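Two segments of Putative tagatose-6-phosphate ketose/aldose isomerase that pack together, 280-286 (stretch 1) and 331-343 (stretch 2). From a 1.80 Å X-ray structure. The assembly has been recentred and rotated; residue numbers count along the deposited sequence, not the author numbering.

Stretch 1, residues 280-286: VFVSSHP
Stretch 2, residues 331-343: RHFIDVEQAFCFL

A strand end, Val280-Phe281, runs into a loop that is extended through Val282 (-78/129) and Ser283 (-61/147) and bends at Ser284; it packs against the helix that begins at Asp335 and continues past Leu343, and the loop leading into it. The two stretches run in opposite senses: Phe281 CA lies 6.8 Å from Phe342 CA, and Ser284 CA lies 6.2 Å from Asp335 CA.

The apolar end is an aromatic pair. Phe281 (phi/psi -86/101, chi1 m, chi2 -23°) and Phe342 (helical, chi1 m, chi2 -56°) both point toward the opposing stretch. Their planes meet at 11° with centroids 4.6 Å apart, so slid that the rings barely overlap. The offset sets each CB over the other ring: Phe281 CB and Phe342 CB each stand 3.6 Å from the partner's centroid, almost on its normal. Val282 O meets the ring edge at Phe342 CZ, 3.5 Å away.

The polar end is built on Asp335 (m), whose carboxylate spans two residues: Ser283 OG (t) donates to OD2 at 2.6 Å, and Ser284 N to OD1 at 3.0 Å, nearly straight at 169°. Ser283 OG also accepts from His285 N at 2.9 Å, so the same hydroxyl both donates across the contact and accepts within its own loop. Ser284 (-89/-7, chi1 p) answers the helix's lead-in, its OG donating to Phe333 O at 2.6 Å while its O accepts from His332 NE2 (chi1 t, chi2 -100°) at 3.1 Å.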

# COMPACT_ATOMS: atom_id res chain seq x y z
N VAL A 280 -5.42 -10.44 14.04
CA VAL A 280 -4.43 -9.43 14.41
C VAL A 280 -3.10 -10.10 14.66
O VAL A 280 -2.97 -10.93 15.57
CB VAL A 280 -4.87 -8.61 15.64
CG1 VAL A 280 -3.80 -7.56 16.00
CG2 VAL A 280 -6.25 -7.97 15.39
N PHE A 281 -2.11 -9.72 13.87
CA PHE A 281 -0.73 -10.14 14.05
C PHE A 281 -0.05 -9.16 15.05
O PHE A 281 0.35 -8.05 14.69
CB PHE A 281 0.06 -10.10 12.72
CG PHE A 281 -0.48 -11.02 11.62
CD1 PHE A 281 -1.27 -12.14 11.89
CD2 PHE A 281 -0.10 -10.79 10.31
CE1 PHE A 281 -1.72 -12.95 10.86
CE2 PHE A 281 -0.51 -11.61 9.28
CZ PHE A 281 -1.31 -12.70 9.55
N VAL A 282 0.08 -9.58 16.31
CA VAL A 282 0.58 -8.70 17.35
C VAL A 282 2.11 -8.55 17.30
O VAL A 282 2.85 -9.54 17.28
CB VAL A 282 0.11 -9.20 18.75
CG1 VAL A 282 0.64 -8.29 19.89
CG2 VAL A 282 -1.40 -9.29 18.78
N SER A 283 2.58 -7.31 17.29
CA SER A 283 4.01 -7.03 17.29
C SER A 283 4.70 -7.60 18.52
O SER A 283 4.11 -7.66 19.60
CB SER A 283 4.27 -5.52 17.17
OG SER A 283 5.67 -5.25 17.14
N SER A 284 5.95 -8.02 18.34
CA SER A 284 6.85 -8.37 19.44
C SER A 284 7.65 -7.18 19.94
O SER A 284 8.39 -7.27 20.93
CB SER A 284 7.82 -9.47 18.98
OG SER A 284 8.63 -9.00 17.92
N HIS A 285 7.53 -6.06 19.24
CA HIS A 285 8.25 -4.87 19.62
C HIS A 285 7.48 -4.22 20.77
O HIS A 285 6.28 -3.99 20.68
CB HIS A 285 8.44 -3.89 18.45
CG HIS A 285 9.40 -2.79 18.75
ND1 HIS A 285 9.09 -1.74 19.59
CD2 HIS A 285 10.67 -2.57 18.32
CE1 HIS A 285 10.13 -0.92 19.67
NE2 HIS A 285 11.10 -1.40 18.91
N PRO A 286 8.18 -3.94 21.87
CA PRO A 286 7.49 -3.47 23.09
C PRO A 286 6.79 -2.09 22.95
O PRO A 286 5.78 -1.83 23.60
CB PRO A 286 8.61 -3.45 24.12
CG PRO A 286 9.85 -3.25 23.31
CD PRO A 286 9.63 -4.05 22.07
N ARG A 331 12.95 -17.93 21.86
CA ARG A 331 13.59 -16.66 22.18
C ARG A 331 12.77 -15.48 21.62
O ARG A 331 11.83 -15.67 20.84
CB ARG A 331 14.98 -16.60 21.59
CG ARG A 331 14.98 -16.64 20.05
CD ARG A 331 16.22 -16.07 19.51
NE ARG A 331 16.41 -16.38 18.09
CZ ARG A 331 16.03 -15.60 17.08
NH1 ARG A 331 15.43 -14.44 17.29
NH2 ARG A 331 16.29 -15.98 15.85
N HIS A 332 13.13 -14.27 22.03
CA HIS A 332 12.47 -13.07 21.47
C HIS A 332 12.77 -13.03 19.98
O HIS A 332 13.91 -13.26 19.57
CB HIS A 332 13.00 -11.78 22.12
CG HIS A 332 12.38 -10.54 21.57
ND1 HIS A 332 13.00 -9.76 20.63
CD2 HIS A 332 11.17 -9.98 21.79
CE1 HIS A 332 12.21 -8.75 20.30
NE2 HIS A 332 11.09 -8.85 21.00
N PHE A 333 11.72 -12.81 19.18
CA PHE A 333 11.83 -12.62 17.74
C PHE A 333 11.55 -11.15 17.44
O PHE A 333 10.67 -10.53 18.04
CB PHE A 333 10.78 -13.45 16.98
CG PHE A 333 11.13 -14.90 16.74
CD1 PHE A 333 12.02 -15.59 17.56
CD2 PHE A 333 10.48 -15.60 15.71
CE1 PHE A 333 12.30 -16.93 17.33
CE2 PHE A 333 10.73 -16.94 15.49
CZ PHE A 333 11.64 -17.61 16.32
N ILE A 334 12.24 -10.59 16.46
CA ILE A 334 11.90 -9.29 15.93
C ILE A 334 10.77 -9.45 14.88
O ILE A 334 10.42 -10.59 14.51
CB ILE A 334 13.13 -8.57 15.34
CG1 ILE A 334 13.74 -9.35 14.18
CG2 ILE A 334 14.20 -8.30 16.44
CD1 ILE A 334 14.92 -8.61 13.48
N ASP A 335 10.17 -8.35 14.44
CA ASP A 335 8.96 -8.49 13.63
C ASP A 335 9.20 -9.15 12.28
O ASP A 335 8.35 -9.89 11.81
CB ASP A 335 8.19 -7.18 13.51
CG ASP A 335 7.29 -6.91 14.72
OD1 ASP A 335 6.98 -7.86 15.49
OD2 ASP A 335 6.87 -5.74 14.90
N VAL A 336 10.36 -8.92 11.67
CA VAL A 336 10.62 -9.58 10.38
C VAL A 336 10.76 -11.11 10.55
O VAL A 336 10.47 -11.86 9.62
CB VAL A 336 11.84 -8.98 9.61
CG1 VAL A 336 11.55 -7.51 9.16
CG2 VAL A 336 13.18 -9.11 10.44
N GLU A 337 11.23 -11.56 11.73
CA GLU A 337 11.23 -12.99 12.08
C GLU A 337 9.84 -13.53 12.33
O GLU A 337 9.50 -14.59 11.82
CB GLU A 337 12.13 -13.26 13.28
CG GLU A 337 13.63 -12.99 12.95
CD GLU A 337 14.53 -13.16 14.17
OE1 GLU A 337 14.08 -12.79 15.27
OE2 GLU A 337 15.69 -13.65 14.01
N GLN A 338 9.04 -12.78 13.10
CA GLN A 338 7.62 -13.10 13.34
C GLN A 338 6.76 -13.27 12.09
O GLN A 338 5.80 -14.04 12.11
CB GLN A 338 6.95 -11.98 14.14
CG GLN A 338 7.30 -11.94 15.62
CD GLN A 338 6.12 -11.44 16.45
OE1 GLN A 338 5.58 -10.33 16.25
NE2 GLN A 338 5.71 -12.26 17.38
N ALA A 339 7.06 -12.50 11.05
CA ALA A 339 6.31 -12.55 9.80
C ALA A 339 6.20 -14.00 9.32
O ALA A 339 5.15 -14.42 8.87
CB ALA A 339 6.98 -11.67 8.71
N PHE A 340 7.29 -14.75 9.44
CA PHE A 340 7.32 -16.17 9.04
C PHE A 340 6.30 -17.01 9.83
O PHE A 340 5.53 -17.79 9.26
CB PHE A 340 8.73 -16.72 9.19
CG PHE A 340 9.71 -16.10 8.23
CD1 PHE A 340 9.94 -16.65 6.99
CD2 PHE A 340 10.38 -14.94 8.57
CE1 PHE A 340 10.83 -16.05 6.11
CE2 PHE A 340 11.29 -14.33 7.69
CZ PHE A 340 11.50 -14.87 6.47
N CYS A 341 6.27 -16.82 11.14
CA CYS A 341 5.31 -17.49 12.02
C CYS A 341 3.86 -17.16 11.65
O CYS A 341 3.05 -18.07 11.52
CB CYS A 341 5.54 -17.07 13.46
SG CYS A 341 7.26 -17.29 14.07
N PHE A 342 3.54 -15.88 11.47
CA PHE A 342 2.17 -15.49 11.12
C PHE A 342 1.74 -16.10 9.79
O PHE A 342 0.62 -16.59 9.66
CB PHE A 342 2.02 -13.98 11.07
CG PHE A 342 2.24 -13.29 12.40
CD1 PHE A 342 1.50 -13.65 13.52
CD2 PHE A 342 3.18 -12.28 12.52
CE1 PHE A 342 1.70 -13.01 14.74
CE2 PHE A 342 3.39 -11.63 13.73
CZ PHE A 342 2.64 -12.00 14.86
N LEU A 343 2.64 -16.08 8.81
CA LEU A 343 2.36 -16.65 7.51
C LEU A 343 2.00 -18.14 7.55
O LEU A 343 1.18 -18.58 6.76
CB LEU A 343 3.53 -16.37 6.53
CG LEU A 343 3.55 -14.93 6.02
CD1 LEU A 343 4.80 -14.68 5.18
CD2 LEU A 343 2.26 -14.51 5.24